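Local coordinates for protein muconate cycloisomerase (Azorhizobium caulinodans, PDB 3MY9) that belongs to the enolase superfamily, pairing a mandelate racemase/muconate lactonizing enzyme-type N-terminal domain with a TIM-barrel-like C-terminal domain and carrying magnesium ions, at residues L257-V260 / V261-Q264. Numbering follows the deposited sequence.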
ATOM      1  N   LEU A 257     -17.887  -1.140 -10.222  1.00 38.47           N
ATOM      2  CA  LEU A 257     -18.024  -0.006  -9.345  1.00 38.05           C
ATOM      3  C   LEU A 257     -17.161  -0.204  -8.107  1.00 38.74           C
ATOM      4  O   LEU A 257     -16.443   0.706  -7.733  1.00 38.10           O
ATOM      5  CB  LEU A 257     -19.481   0.252  -8.971  1.00 37.61           C
ATOM      6  CG  LEU A 257     -19.730   1.421  -7.993  1.00 37.07           C
ATOM      7  CD1 LEU A 257     -19.204   2.752  -8.546  1.00 36.26           C
ATOM      8  CD2 LEU A 257     -21.207   1.503  -7.682  1.00 35.58           C
ATOM      9  N   MET A 258     -17.178  -1.389  -7.501  1.00 40.12           N
ATOM     10  CA  MET A 258     -16.297  -1.632  -6.343  1.00 41.92           C
ATOM     11  C   MET A 258     -14.822  -1.396  -6.654  1.00 41.88           C
ATOM     12  O   MET A 258     -14.080  -0.892  -5.812  1.00 41.59           O
ATOM     13  CB  MET A 258     -16.495  -3.027  -5.715  1.00 43.48           C
ATOM     14  CG  MET A 258     -17.821  -3.144  -4.919  1.00 46.38           C
ATOM     15  SD  MET A 258     -18.090  -2.141  -3.394  1.00 44.85           S
ATOM     16  CE  MET A 258     -16.893  -0.854  -3.429  1.00 52.57           C
ATOM     17  N   GLU A 259     -14.398  -1.733  -7.870  1.00 42.49           N
ATOM     18  CA  GLU A 259     -13.010  -1.476  -8.269  1.00 42.26           C
ATOM     19  C   GLU A 259     -12.762   0.016  -8.546  1.00 39.85           C
ATOM     20  O   GLU A 259     -11.701   0.540  -8.228  1.00 39.50           O
ATOM     21  CB  GLU A 259     -12.645  -2.318  -9.472  1.00 43.81           C
ATOM     22  CG  GLU A 259     -11.157  -2.317  -9.765  1.00 49.34           C
ATOM     23  CD  GLU A 259     -10.312  -2.971  -8.655  1.00 52.94           C
ATOM     24  OE1 GLU A 259     -10.774  -3.893  -7.942  1.00 56.70           O
ATOM     25  OE2 GLU A 259      -9.160  -2.540  -8.500  1.00 59.17           O
ATOM     26  N   VAL A 260     -13.737   0.693  -9.141  1.00 37.69           N
ATOM     27  CA  VAL A 260     -13.640   2.113  -9.358  1.00 36.41           C
ATOM     28  C   VAL A 260     -13.493   2.823  -7.989  1.00 36.29           C
ATOM     29  O   VAL A 260     -12.668   3.716  -7.850  1.00 34.93           O
ATOM     30  CB  VAL A 260     -14.853   2.633 -10.171  1.00 35.87           C
ATOM     31  CG1 VAL A 260     -15.001   4.149 -10.119  1.00 35.48           C
ATOM     32  CG2 VAL A 260     -14.772   2.125 -11.639  1.00 37.36           C
ATOM     33  N   VAL A 261     -14.306   2.441  -7.000  1.00 35.76           N
ATOM     34  CA  VAL A 261     -14.227   3.052  -5.682  1.00 36.32           C
ATOM     35  C   VAL A 261     -12.867   2.782  -5.070  1.00 37.36           C
ATOM     36  O   VAL A 261     -12.225   3.684  -4.587  1.00 36.15           O
ATOM     37  CB  VAL A 261     -15.325   2.542  -4.747  1.00 37.17           C
ATOM     38  CG1 VAL A 261     -15.145   3.069  -3.328  1.00 37.61           C
ATOM     39  CG2 VAL A 261     -16.701   2.902  -5.310  1.00 35.55           C
ATOM     40  N   ARG A 262     -12.427   1.532  -5.136  1.00 39.96           N
ATOM     41  CA  ARG A 262     -11.180   1.102  -4.505  1.00 41.84           C
ATOM     42  C   ARG A 262      -9.984   1.841  -5.066  1.00 41.67           C
ATOM     43  O   ARG A 262      -9.023   2.123  -4.339  1.00 40.50           O
ATOM     44  CB  ARG A 262     -10.993  -0.382  -4.762  1.00 44.12           C
ATOM     45  CG  ARG A 262      -9.760  -0.989  -4.136  1.00 50.11           C
ATOM     46  CD  ARG A 262      -9.655  -2.497  -4.454  1.00 56.22           C
ATOM     47  NE  ARG A 262      -8.306  -2.969  -4.169  1.00 61.79           N
ATOM     48  CZ  ARG A 262      -7.247  -2.800  -4.966  1.00 64.79           C
ATOM     49  NH1 ARG A 262      -7.369  -2.196  -6.135  1.00 62.99           N
ATOM     50  NH2 ARG A 262      -6.054  -3.262  -4.579  1.00 69.25           N
ATOM     51  N   ARG A 263     -10.020   2.102  -6.374  1.00 40.60           N
ATOM     52  CA  ARG A 263      -8.925   2.789  -7.039  1.00 41.59           C
ATOM     53  C   ARG A 263      -9.178   4.305  -7.084  1.00 39.62           C
ATOM     54  O   ARG A 263      -8.319   5.041  -7.543  1.00 39.22           O
ATOM     55  CB  ARG A 263      -8.743   2.272  -8.476  1.00 42.13           C
ATOM     56  CG  ARG A 263      -8.504   0.778  -8.593  1.00 48.01           C
ATOM     57  CD  ARG A 263      -7.045   0.396  -8.479  1.00 52.64           C
ATOM     58  NE  ARG A 263      -6.419   0.253  -9.795  1.00 56.41           N
ATOM     59  CZ  ARG A 263      -6.590  -0.781 -10.611  1.00 58.51           C
ATOM     60  NH1 ARG A 263      -5.971  -0.792 -11.773  1.00 60.98           N
ATOM     61  NH2 ARG A 263      -7.397  -1.792 -10.292  1.00 60.33           N
ATOM     62  N   GLN A 264     -10.354   4.759  -6.634  1.00 38.08           N
ATOM     63  CA  GLN A 264     -10.753   6.165  -6.772  1.00 37.55           C
ATOM     64  C   GLN A 264     -10.567   6.643  -8.218  1.00 35.96           C
ATOM     65  O   GLN A 264     -10.011   7.728  -8.492  1.00 34.35           O
ATOM     66  CB  GLN A 264      -9.956   7.066  -5.795  1.00 39.25           C
ATOM     67  CG  GLN A 264     -10.046   6.623  -4.274  1.00 42.89           C
ATOM     68  CD  GLN A 264      -9.165   7.493  -3.404  1.00 48.83           C
ATOM     69  OE1 GLN A 264      -8.039   7.125  -3.080  1.00 56.84           O
ATOM     70  NE2 GLN A 264      -9.637   8.686  -3.098  1.00 50.85           N
TER
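L257 and V261, one helical turn apart, meet twice: the amide N of V261 donates to L257 O at 2.8 Å, and the methyls L257 CD1 and V261 CG2 touch at 4.1 Å. L257 also packs on L285 and I288 of helix 279-292. M258 folds back on itself, with bends at chi2 and chi3, and this lays its CE 4.0 Å from CB of V261; its carbonyl oxygen accepts the amide of R262. E259 then carries the polar side of the turn. With CG anti to the backbone N (chi1 -168°) and the chain kinked at chi2, its carboxylate swings along the helix, where OE2 takes two guanidinium groups. R263 NH2 reaches E259 OE2 at 2.6 Å, with the oxygen in the guanidinium plane but the donor on the anti side of the carboxylate and tilted out of its plane, the two planes standing 72° apart. R262, extended alongside E259, adds a weaker bond from NH1 to E259 OE2 at 3.0 Å, bent to 120°. The other oxygen, OE1, forms a salt bridge with R263 of a second subunit, and the reciprocal bond makes the cluster span the interface, where R262 of each subunit also comes close to its counterpart, beside the carboxylates. V260 is buried against L231, which E259 also touches, and against A266. Beyond it Q264 is the first residue to leave helical geometry; its positive phi and its N-H bond to V261 O (3.0 Å between Q264 N and V261 O) belong to a Schellman motif, closing helix 254-263 of a beta-alpha-beta unit before strand 268-270 of the barrel.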